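Side-chain contacts in 39 kDa initiator binding protein (PDB 1Q87), which recognises the initiator element of core promoters in Trichomonas vaginalis and is represented here by its C-domain: residues Glu33-Lys38 / Phe101-Gly106; Glu41-Leu46 / Ala96-Phe101; Ala63-Lys68 / Gln72-Ala77; Thr178-Met183 / Lys189-Asp194. All coordinates share one frame; numbering follows the deposited sequence.

Contact 1 of 4, residues Glu33-Lys38 / Phe101-Gly106; sequences ETFRAK and FLAMFG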
# COMPACT_ATOMS: atom_id res chain seq x y z
N GLU A 33 0.44 -0.64 17.83
CA GLU A 33 -0.68 -0.13 18.58
C GLU A 33 -1.00 1.29 18.14
O GLU A 33 -2.17 1.65 18.02
CB GLU A 33 -0.39 -0.21 20.07
CG GLU A 33 -0.52 -1.66 20.56
CD GLU A 33 -1.64 -2.43 19.83
OE1 GLU A 33 -2.82 -2.01 19.93
OE2 GLU A 33 -1.33 -3.44 19.14
N THR A 34 0.02 2.09 17.87
CA THR A 34 -0.26 3.42 17.40
C THR A 34 -1.08 3.30 16.11
O THR A 34 -2.13 3.95 15.95
CB THR A 34 1.01 4.17 17.06
OG1 THR A 34 1.77 4.39 18.26
CG2 THR A 34 0.66 5.52 16.39
N PHE A 35 -0.62 2.46 15.20
CA PHE A 35 -1.32 2.32 13.95
C PHE A 35 -2.72 1.74 14.12
O PHE A 35 -3.66 2.10 13.39
CB PHE A 35 -0.52 1.45 12.98
CG PHE A 35 -1.28 1.10 11.75
CD1 PHE A 35 -1.85 -0.16 11.62
CD2 PHE A 35 -1.49 2.05 10.74
CE1 PHE A 35 -2.62 -0.47 10.49
CE2 PHE A 35 -2.24 1.75 9.65
CZ PHE A 35 -2.81 0.49 9.51
N ARG A 36 -2.85 0.85 15.10
CA ARG A 36 -4.13 0.22 15.36
C ARG A 36 -5.10 1.27 15.92
O ARG A 36 -6.29 1.28 15.58
CB ARG A 36 -3.94 -0.90 16.36
CG ARG A 36 -5.04 -1.95 16.33
CD ARG A 36 -4.80 -2.99 17.42
NE ARG A 36 -3.50 -3.67 17.34
CZ ARG A 36 -3.25 -4.78 16.64
NH1 ARG A 36 -4.21 -5.37 15.94
NH2 ARG A 36 -2.03 -5.31 16.66
N ALA A 37 -4.57 2.14 16.78
CA ALA A 37 -5.36 3.19 17.37
C ALA A 37 -5.86 4.11 16.25
O ALA A 37 -7.01 4.55 16.29
CB ALA A 37 -4.54 3.98 18.36
N LYS A 38 -5.01 4.39 15.26
CA LYS A 38 -5.44 5.23 14.16
C LYS A 38 -6.56 4.60 13.36
O LYS A 38 -7.50 5.28 12.99
CB LYS A 38 -4.30 5.56 13.19
CG LYS A 38 -3.73 6.93 13.35
CD LYS A 38 -4.74 8.04 13.13
CE LYS A 38 -4.20 9.32 13.76
NZ LYS A 38 -4.93 10.54 13.31
N PHE A 101 -6.29 -1.46 4.08
CA PHE A 101 -6.14 -0.35 3.15
C PHE A 101 -5.16 0.71 3.63
O PHE A 101 -4.32 1.18 2.87
CB PHE A 101 -7.50 0.28 2.86
CG PHE A 101 -7.47 1.34 1.83
CD1 PHE A 101 -7.21 1.02 0.51
CD2 PHE A 101 -7.68 2.67 2.17
CE1 PHE A 101 -7.15 2.00 -0.46
CE2 PHE A 101 -7.62 3.66 1.20
CZ PHE A 101 -7.35 3.33 -0.12
N LEU A 102 -5.27 1.07 4.89
CA LEU A 102 -4.37 2.06 5.47
C LEU A 102 -2.95 1.45 5.64
O LEU A 102 -1.93 2.16 5.57
CB LEU A 102 -4.95 2.54 6.82
CG LEU A 102 -6.14 3.54 6.75
CD1 LEU A 102 -6.86 3.64 8.07
CD2 LEU A 102 -5.63 4.95 6.35
N ALA A 103 -2.89 0.14 5.83
CA ALA A 103 -1.62 -0.57 6.00
C ALA A 103 -0.84 -0.53 4.69
O ALA A 103 0.36 -0.34 4.71
CB ALA A 103 -1.86 -2.03 6.40
N MET A 104 -1.53 -0.71 3.57
CA MET A 104 -0.87 -0.66 2.26
C MET A 104 -0.43 0.73 1.86
O MET A 104 0.71 0.91 1.45
CB MET A 104 -1.78 -1.18 1.14
CG MET A 104 -2.29 -2.60 1.34
SD MET A 104 -3.25 -3.07 -0.06
CE MET A 104 -4.93 -2.58 0.54
N PHE A 105 -1.32 1.71 2.00
CA PHE A 105 -1.01 3.07 1.55
C PHE A 105 -1.15 4.25 2.52
O PHE A 105 -1.12 5.39 2.08
CB PHE A 105 -1.82 3.38 0.33
CG PHE A 105 -1.64 2.40 -0.78
CD1 PHE A 105 -0.44 2.34 -1.51
CD2 PHE A 105 -2.70 1.59 -1.15
CE1 PHE A 105 -0.32 1.48 -2.61
CE2 PHE A 105 -2.60 0.71 -2.25
CZ PHE A 105 -1.42 0.65 -2.98
N GLY A 106 -1.32 4.00 3.82
CA GLY A 106 -1.42 5.10 4.76
C GLY A 106 -0.03 5.68 5.09
O GLY A 106 0.98 5.16 4.61

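Contact 2 of 4, residues Glu41-Leu46 / Ala96-Phe101; sequences EIWFRL and ADLYKF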
# COMPACT_ATOMS: atom_id res chain seq x y z
N GLU A 41 -9.80 5.10 15.19
CA GLU A 41 -10.27 6.47 15.03
C GLU A 41 -10.94 6.73 13.67
O GLU A 41 -12.08 7.23 13.58
CB GLU A 41 -9.12 7.47 15.20
CG GLU A 41 -9.47 8.91 14.81
CD GLU A 41 -8.23 9.80 14.62
OE1 GLU A 41 -7.27 9.68 15.42
OE2 GLU A 41 -8.22 10.63 13.68
N ILE A 42 -10.25 6.39 12.59
CA ILE A 42 -10.79 6.66 11.26
C ILE A 42 -12.03 5.85 10.92
O ILE A 42 -12.94 6.34 10.23
CB ILE A 42 -9.69 6.45 10.21
CG1 ILE A 42 -8.55 7.46 10.48
CG2 ILE A 42 -10.24 6.56 8.83
CD1 ILE A 42 -7.40 7.35 9.50
N TRP A 43 -12.08 4.62 11.41
CA TRP A 43 -13.22 3.75 11.15
C TRP A 43 -14.46 4.37 11.82
O TRP A 43 -15.54 4.45 11.22
CB TRP A 43 -12.96 2.35 11.73
CG TRP A 43 -14.17 1.48 11.68
CD1 TRP A 43 -14.99 1.16 12.72
CD2 TRP A 43 -14.76 0.88 10.51
NE1 TRP A 43 -16.06 0.41 12.28
CE2 TRP A 43 -15.94 0.22 10.93
CE3 TRP A 43 -14.40 0.84 9.16
CZ2 TRP A 43 -16.77 -0.48 10.04
CZ3 TRP A 43 -15.22 0.14 8.27
CH2 TRP A 43 -16.40 -0.51 8.72
N PHE A 44 -14.26 4.81 13.06
CA PHE A 44 -15.29 5.42 13.86
C PHE A 44 -15.78 6.71 13.23
O PHE A 44 -16.97 6.91 13.15
CB PHE A 44 -14.80 5.66 15.29
CG PHE A 44 -15.87 6.21 16.21
CD1 PHE A 44 -17.07 5.51 16.40
CD2 PHE A 44 -15.68 7.41 16.89
CE1 PHE A 44 -18.05 6.01 17.24
CE2 PHE A 44 -16.65 7.91 17.74
CZ PHE A 44 -17.84 7.20 17.92
N ARG A 45 -14.86 7.57 12.80
CA ARG A 45 -15.25 8.82 12.14
C ARG A 45 -15.98 8.54 10.83
O ARG A 45 -16.79 9.35 10.39
CB ARG A 45 -14.02 9.67 11.85
CG ARG A 45 -13.17 9.96 13.08
CD ARG A 45 -11.73 10.31 12.70
NE ARG A 45 -11.71 11.44 11.79
CZ ARG A 45 -12.07 12.66 12.15
NH1 ARG A 45 -12.46 12.90 13.39
NH2 ARG A 45 -12.05 13.64 11.26
N LEU A 46 -15.71 7.40 10.20
CA LEU A 46 -16.36 7.10 8.94
C LEU A 46 -17.71 6.37 9.06
O LEU A 46 -18.58 6.49 8.20
CB LEU A 46 -15.42 6.25 8.06
CG LEU A 46 -14.14 6.81 7.40
CD1 LEU A 46 -13.52 5.79 6.42
CD2 LEU A 46 -14.52 8.03 6.60
N ALA A 96 -11.33 -4.36 9.66
CA ALA A 96 -10.18 -5.05 9.11
C ALA A 96 -9.91 -4.64 7.65
O ALA A 96 -8.77 -4.67 7.21
CB ALA A 96 -10.34 -6.56 9.22
N ASP A 97 -10.94 -4.26 6.89
CA ASP A 97 -10.70 -3.82 5.49
C ASP A 97 -10.00 -2.45 5.49
O ASP A 97 -9.07 -2.22 4.70
CB ASP A 97 -12.02 -3.74 4.74
CG ASP A 97 -12.71 -5.10 4.63
OD1 ASP A 97 -12.11 -6.02 4.02
OD2 ASP A 97 -13.83 -5.28 5.17
N LEU A 98 -10.42 -1.55 6.39
CA LEU A 98 -9.79 -0.24 6.50
C LEU A 98 -8.35 -0.47 6.96
O LEU A 98 -7.42 0.16 6.45
CB LEU A 98 -10.51 0.64 7.53
CG LEU A 98 -10.84 2.14 7.33
CD1 LEU A 98 -10.51 2.90 8.59
CD2 LEU A 98 -10.11 2.75 6.19
N TYR A 99 -8.16 -1.36 7.94
CA TYR A 99 -6.81 -1.68 8.45
C TYR A 99 -5.88 -2.10 7.29
O TYR A 99 -4.77 -1.62 7.14
CB TYR A 99 -6.89 -2.83 9.45
CG TYR A 99 -5.58 -3.14 10.14
CD1 TYR A 99 -5.33 -2.65 11.42
CD2 TYR A 99 -4.60 -3.95 9.54
CE1 TYR A 99 -4.15 -2.96 12.10
CE2 TYR A 99 -3.37 -4.26 10.23
CZ TYR A 99 -3.17 -3.76 11.51
OH TYR A 99 -2.06 -4.04 12.27
N LYS A 100 -6.38 -2.99 6.46
CA LYS A 100 -5.64 -3.46 5.31
C LYS A 100 -5.28 -2.30 4.37
O LYS A 100 -4.12 -2.15 3.95
CB LYS A 100 -6.50 -4.49 4.55
CG LYS A 100 -5.85 -5.09 3.34
CD LYS A 100 -6.20 -6.59 3.21
CE LYS A 100 -7.51 -6.82 2.45
NZ LYS A 100 -7.63 -8.22 1.92
N PHE A 101 -6.29 -1.46 4.08
CA PHE A 101 -6.14 -0.35 3.15
C PHE A 101 -5.16 0.71 3.63
O PHE A 101 -4.32 1.18 2.87
CB PHE A 101 -7.50 0.28 2.86
CG PHE A 101 -7.47 1.34 1.83
CD1 PHE A 101 -7.21 1.02 0.51
CD2 PHE A 101 -7.68 2.67 2.17
CE1 PHE A 101 -7.15 2.00 -0.46
CE2 PHE A 101 -7.62 3.66 1.20
CZ PHE A 101 -7.35 3.33 -0.12

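Contact 3 of 4, residues Ala63-Lys68 / Gln72-Ala77; sequences AAEYFK and QPKQNA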
# COMPACT_ATOMS: atom_id res chain seq x y z
N ALA A 63 -14.86 7.10 2.88
CA ALA A 63 -13.41 7.07 2.81
C ALA A 63 -12.94 8.02 1.71
O ALA A 63 -11.96 8.76 1.91
CB ALA A 63 -12.90 5.65 2.56
N ALA A 64 -13.64 8.05 0.58
CA ALA A 64 -13.23 8.93 -0.50
C ALA A 64 -13.21 10.37 -0.01
O ALA A 64 -12.18 11.07 -0.10
CB ALA A 64 -14.15 8.79 -1.74
N GLU A 65 -14.34 10.80 0.54
CA GLU A 65 -14.47 12.14 1.01
C GLU A 65 -13.36 12.49 1.95
O GLU A 65 -12.83 13.59 1.90
CB GLU A 65 -15.79 12.33 1.76
CG GLU A 65 -17.06 12.46 0.92
CD GLU A 65 -18.33 12.12 1.73
OE1 GLU A 65 -18.32 12.30 2.99
OE2 GLU A 65 -19.33 11.68 1.11
N TYR A 66 -12.99 11.55 2.80
CA TYR A 66 -11.99 11.84 3.81
C TYR A 66 -10.54 11.66 3.38
O TYR A 66 -9.66 12.29 3.96
CB TYR A 66 -12.30 10.99 5.03
CG TYR A 66 -11.46 11.22 6.26
CD1 TYR A 66 -10.29 10.51 6.48
CD2 TYR A 66 -11.88 12.09 7.25
CE1 TYR A 66 -9.56 10.64 7.68
CE2 TYR A 66 -11.15 12.25 8.44
CZ TYR A 66 -10.00 11.52 8.65
OH TYR A 66 -9.27 11.68 9.81
N PHE A 67 -10.30 10.82 2.38
CA PHE A 67 -8.94 10.55 1.92
C PHE A 67 -8.50 11.28 0.63
O PHE A 67 -7.32 11.39 0.37
CB PHE A 67 -8.73 9.05 1.70
CG PHE A 67 -8.86 8.20 2.93
CD1 PHE A 67 -8.67 8.71 4.19
CD2 PHE A 67 -9.14 6.84 2.80
CE1 PHE A 67 -8.76 7.90 5.28
CE2 PHE A 67 -9.23 6.03 3.87
CZ PHE A 67 -9.05 6.55 5.13
N LYS A 68 -9.44 11.74 -0.19
CA LYS A 68 -9.03 12.43 -1.43
C LYS A 68 -8.26 13.73 -1.20
O LYS A 68 -8.12 14.23 -0.06
CB LYS A 68 -10.23 12.75 -2.31
CG LYS A 68 -11.22 13.77 -1.71
CD LYS A 68 -12.44 13.85 -2.63
CE LYS A 68 -13.02 15.26 -2.74
NZ LYS A 68 -12.00 16.29 -3.15
N GLN A 72 -8.99 16.81 -5.68
CA GLN A 72 -9.28 15.52 -6.31
C GLN A 72 -10.78 15.31 -6.45
O GLN A 72 -11.53 15.49 -5.48
CB GLN A 72 -8.63 14.37 -5.51
CG GLN A 72 -8.80 12.98 -6.15
CD GLN A 72 -8.09 11.88 -5.37
OE1 GLN A 72 -7.61 12.10 -4.25
NE2 GLN A 72 -8.03 10.68 -5.96
N PRO A 73 -11.25 14.96 -7.65
CA PRO A 73 -12.70 14.73 -7.81
C PRO A 73 -13.13 13.53 -6.92
O PRO A 73 -12.42 12.51 -6.86
CB PRO A 73 -12.85 14.40 -9.29
CG PRO A 73 -11.59 15.01 -9.94
CD PRO A 73 -10.52 14.75 -8.91
N LYS A 74 -14.26 13.67 -6.23
CA LYS A 74 -14.75 12.60 -5.37
C LYS A 74 -14.93 11.29 -6.13
O LYS A 74 -14.63 10.22 -5.61
CB LYS A 74 -16.06 13.01 -4.70
CG LYS A 74 -16.66 11.94 -3.79
CD LYS A 74 -17.80 12.55 -2.98
CE LYS A 74 -18.55 11.53 -2.12
NZ LYS A 74 -19.81 12.12 -1.56
N GLN A 75 -15.43 11.39 -7.36
CA GLN A 75 -15.66 10.20 -8.16
C GLN A 75 -14.37 9.47 -8.42
O GLN A 75 -14.34 8.22 -8.41
CB GLN A 75 -16.30 10.53 -9.51
CG GLN A 75 -17.75 10.06 -9.59
CD GLN A 75 -17.91 8.59 -9.22
OE1 GLN A 75 -18.82 8.23 -8.45
NE2 GLN A 75 -17.03 7.74 -9.77
N ASN A 76 -13.31 10.23 -8.65
CA ASN A 76 -12.03 9.60 -8.90
C ASN A 76 -11.54 8.83 -7.69
O ASN A 76 -11.13 7.68 -7.80
CB ASN A 76 -10.96 10.63 -9.28
CG ASN A 76 -9.59 10.02 -9.35
OD1 ASN A 76 -8.76 10.22 -8.46
ND2 ASN A 76 -9.35 9.25 -10.39
N ALA A 77 -11.60 9.46 -6.53
CA ALA A 77 -11.14 8.84 -5.31
C ALA A 77 -11.94 7.55 -5.08
O ALA A 77 -11.38 6.55 -4.60
CB ALA A 77 -11.32 9.79 -4.15

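Contact 4 of 4, residues Thr178-Met183 / Lys189-Asp194; sequences TGQYLM and KYDSWD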
# COMPACT_ATOMS: atom_id res chain seq x y z
N THR A 178 6.03 12.12 2.41
CA THR A 178 7.08 13.12 2.40
C THR A 178 8.37 12.53 2.96
O THR A 178 9.46 12.94 2.57
CB THR A 178 6.69 14.41 3.22
OG1 THR A 178 6.62 14.12 4.61
CG2 THR A 178 5.36 14.94 2.77
N GLY A 179 8.24 11.55 3.86
CA GLY A 179 9.42 10.91 4.43
C GLY A 179 9.85 9.58 3.82
O GLY A 179 9.49 9.22 2.67
N GLN A 180 10.67 8.85 4.58
CA GLN A 180 11.15 7.53 4.18
C GLN A 180 10.12 6.51 4.72
O GLN A 180 10.21 6.04 5.87
CB GLN A 180 12.52 7.30 4.79
CG GLN A 180 13.53 8.35 4.35
CD GLN A 180 14.96 7.91 4.61
OE1 GLN A 180 15.39 7.79 5.76
NE2 GLN A 180 15.71 7.63 3.54
N TYR A 181 9.16 6.16 3.89
CA TYR A 181 8.05 5.30 4.30
C TYR A 181 8.12 3.85 3.85
O TYR A 181 7.12 3.14 3.90
CB TYR A 181 6.74 5.93 3.82
CG TYR A 181 6.66 6.06 2.30
CD1 TYR A 181 6.19 5.01 1.51
CD2 TYR A 181 7.02 7.26 1.66
CE1 TYR A 181 6.07 5.15 0.13
CE2 TYR A 181 6.89 7.40 0.26
CZ TYR A 181 6.42 6.36 -0.48
OH TYR A 181 6.30 6.53 -1.83
N LEU A 182 9.28 3.44 3.35
CA LEU A 182 9.52 2.08 2.94
C LEU A 182 10.74 1.59 3.71
O LEU A 182 11.68 2.35 3.95
CB LEU A 182 9.73 2.00 1.43
CG LEU A 182 8.48 2.29 0.59
CD1 LEU A 182 8.78 1.95 -0.86
CD2 LEU A 182 7.29 1.48 1.10
N MET A 183 10.69 0.33 4.15
CA MET A 183 11.78 -0.29 4.91
C MET A 183 11.79 -1.77 4.58
O MET A 183 10.72 -2.39 4.39
CB MET A 183 11.59 -0.11 6.42
CG MET A 183 12.72 -0.70 7.23
SD MET A 183 12.89 -0.09 8.95
CE MET A 183 11.38 -0.53 9.57
N LYS A 189 15.72 2.00 5.09
CA LYS A 189 14.63 2.87 4.64
C LYS A 189 14.83 3.40 3.22
O LYS A 189 15.94 3.44 2.73
CB LYS A 189 14.47 4.04 5.63
CG LYS A 189 14.32 3.56 7.09
CD LYS A 189 13.83 4.64 8.06
CE LYS A 189 14.95 5.54 8.55
NZ LYS A 189 15.92 4.82 9.43
N TYR A 190 13.74 3.75 2.55
CA TYR A 190 13.83 4.30 1.20
C TYR A 190 12.92 5.52 1.18
O TYR A 190 12.01 5.64 2.00
CB TYR A 190 13.39 3.27 0.16
CG TYR A 190 14.29 2.05 0.13
CD1 TYR A 190 15.51 2.06 -0.56
CD2 TYR A 190 13.95 0.91 0.85
CE1 TYR A 190 16.36 0.95 -0.52
CE2 TYR A 190 14.79 -0.19 0.90
CZ TYR A 190 15.99 -0.17 0.22
OH TYR A 190 16.80 -1.28 0.28
N ASP A 191 13.18 6.43 0.25
CA ASP A 191 12.41 7.66 0.16
C ASP A 191 11.03 7.47 -0.43
O ASP A 191 10.08 8.11 0.00
CB ASP A 191 13.16 8.70 -0.69
CG ASP A 191 14.42 9.22 -0.01
OD1 ASP A 191 14.49 9.23 1.23
OD2 ASP A 191 15.34 9.65 -0.74
N SER A 192 10.90 6.60 -1.42
CA SER A 192 9.61 6.42 -2.04
C SER A 192 9.60 5.11 -2.80
O SER A 192 10.63 4.45 -2.94
CB SER A 192 9.41 7.52 -3.05
OG SER A 192 10.09 7.16 -4.25
N TRP A 193 8.45 4.75 -3.34
CA TRP A 193 8.41 3.52 -4.12
C TRP A 193 9.34 3.62 -5.32
O TRP A 193 10.07 2.68 -5.61
CB TRP A 193 7.00 3.21 -4.63
CG TRP A 193 6.06 2.69 -3.59
CD1 TRP A 193 4.98 3.34 -3.07
CD2 TRP A 193 6.06 1.38 -2.99
NE1 TRP A 193 4.31 2.53 -2.21
CE2 TRP A 193 4.94 1.32 -2.14
CE3 TRP A 193 6.89 0.26 -3.10
CZ2 TRP A 193 4.62 0.17 -1.39
CZ3 TRP A 193 6.58 -0.89 -2.36
CH2 TRP A 193 5.46 -0.92 -1.51
N ASP A 194 9.31 4.76 -6.02
CA ASP A 194 10.13 5.02 -7.22
C ASP A 194 11.62 4.80 -6.95
O ASP A 194 12.33 4.14 -7.73
CB ASP A 194 9.89 6.45 -7.71
CG ASP A 194 8.40 6.79 -7.84
OD1 ASP A 194 7.80 6.52 -8.91
OD2 ASP A 194 7.82 7.34 -6.85

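Contact 1 of 4, residues Glu33-Lys38 / Phe101-Gly106
Helix 29-47 and helix 95-105, two helices of the C-domain, meet where the Phe35 ring presses against Leu102 and Ala103. The approach is narrow, with one aromatic ring reaching across; the nearest CA atoms of the two segments, those of Phe35 and Ala103, are 8.5 Å apart. The first torsion of Phe35 sets CG opposite the backbone N (chi1 171°), which carries the far end of the ring to the neighbouring helix. There Leu102 CB sits at the ring edge, close to its plane, 4.0 Å from Phe35 CE2. The next atom of the ring, Phe35 CZ, meets Ala103 CB at 4.1 Å and comes within 3.7 Å of the Ala103 backbone N. This is helix-on-helix packing in which a small residue, Ala103, lets the ring settle close to the backbone of its partner. Tyr99 meets Phe35 edge-to-face and Pro173 also touches it, so the ring is packed by more than the two residues opposite. Leu102, having offered CB to Phe35, turns its branches toward Ile42 and Phe67. The methyl of Ala103 is shared in a similar way, since Ile24 and Pro155 from loops pack on it as well as the phenylalanine, and the backbone oxygen of Ala103 accepts a hydrogen bond from Asn171 ND2.

Contact 2 of 4, residues Glu41-Leu46 / Ala96-Phe101
Leu98 pushes one methyl, CD1, into the notch between Ile42 and Trp43, and this single group makes the closest approaches of the contact. Leu98 CD1 lies 3.7 Å from Ile42 CG2, and the two side chains run roughly perpendicular to each other, so that they meet branch against branch without lying alongside. In Ile42 the CG2 methyl is the branch set opposite the backbone N, and it is this branch, not the CG1 arm, that meets the leucine. The same Leu98 CD1 is 3.7 Å from Trp43 N and 4.0 Å from Trp43 CB, which means that the methyl rests on the helix backbone as well as on side chains. Trp43 swings its indole away from its own amide (chi1 171°), bringing the ring edge, not a face, up to Leu98 CG. The helices are correspondingly close, with Trp43 CA and Leu98 CA 7.0 Å apart. Both torsions of Leu98 lie well away from staggered values, which may reflect a tight fit or uncertainty in the model. The interface itself is apolar and buried; the one polar atom of the indole, Trp43 NE1, is satisfied by the backbone oxygen of Asp51. Helix 56-67 closes the neighbourhood of this helix pair: its Phe67 touches both Ile42 and Leu98, Leu59 packs on Trp43, and Lys62 and Ala63 receive Leu46, while Phe101, farther along helix 95-105, turns to Ile81 and Ile84 of helix 74-84.

Contact 3 of 4, residues Ala63-Lys68 / Gln72-Ala77
Gln72 opens the second segment by lying against Lys68, its OE1 3.3 Å from Lys68 CB. The backbone oxygen of Gln72 accepts a hydrogen bond from Lys68 NZ in the carbonyl plane, at a length of 2.5 Å that is short enough to be read with caution. Lys68 reaches it by folding back: its CG stands between the backbone N and the carbonyl carbon (chi1 66°), and the chain bends again near its end. The amide of Gln72 is held at both heteroatoms, since OE1 receives the backbone N of Gln69 and NE2 donates to Asn76 OD1 over 2.6 Å, nearly straight at 167° and in the amide plane. Pro73 stands at the N-cap of helix 74-84, and its carbonyl takes the amide of Ala77. Lys74 follows; its CA packs on Lys68 CD at 3.8 Å, while its fully extended side chain runs beside that of Glu65, both pointing the same way. Their ends join in a salt bridge, with Lys74 NZ 2.7 Å from Glu65 OE2 on the anti side of the carboxylate. Ala77 completes the walk, its CB 3.8 Å from Ala64 CB and 3.7 Å from Lys68 CB. Ala64 and Ala77 are the small residues that let the consecutive helices 56-67 and 74-84, joined by a short connection, come close, their CA atoms 5.2 Å apart. Lys74 also bridges to Glu61, whose carboxylate lies near that of Glu65, so its ammonium group probably offsets the repulsion between the two acids.

Contact 4 of 4, residues Thr178-Met183 / Lys189-Asp194
One face of the Trp193 indole carries Leu182 CD1, and the edge of the Tyr181 ring is also directed at an indole face. These three side chains belong to the junction where the hairpin of strands 182-183 and 189-190, at the end of a five-stranded antiparallel sheet, passes into helix 193-199. The leucine methyl makes a CH-pi contact, with CD1 3.8 Å from the centroid of the Trp193 six-membered ring. Tyr181 forms an offset edge-to-face pair with the five-membered ring, the planes 71° apart, and Trp193 CD1 lies at the tyrosine edge, 3.8 Å from Tyr181 CE1. With CG between the backbone N and the carbonyl carbon (chi1 62°), the Tyr181 ring extends toward the helix start, where its OH accepts a hydrogen bond of 3.2 Å from Trp193 N. That helix is capped by Ser192, whose OG bonds to Lys195 N. In the hairpin, Leu182 and Tyr190 form the hydrogen-bonded pair: Tyr190 N donates to Leu182 O over 2.9 Å, and their side chains share one face of the sheet. Tyr190 OH turns to Asp184, and its ring meets Tyr196 edge-to-face. Before the strand, Gln180 NE2 bonds to Asp191 OD1 at 3.1 Å, approaching from above the carboxylate plane (39° out of it). Gln180 CA also lies 3.0 Å from Tyr190 O, a CA-H...O contact.

Contacts 1 and 2 are successive points along one pairing, that of helix 29-47 with helix 95-105; their centres are about 8 Å apart, and Phe101 belongs to both. Contact 3 forms between helices 56-67 and 74-84, in the chain that runs between the two halves of contact 2, itself enclosed by contact 1. Its centre is about 18 Å from that of contact 1 and 15 Å from that of contact 2, yet Phe67 touches both, uniting the three. Contact 4 comes later, at the edge of the antiparallel sheet and the start of helix 193-199, about 16 Å from contact 1 between centres. Helix 111-123 joins the two regions, its Leu118 packing against Phe105 and Trp193.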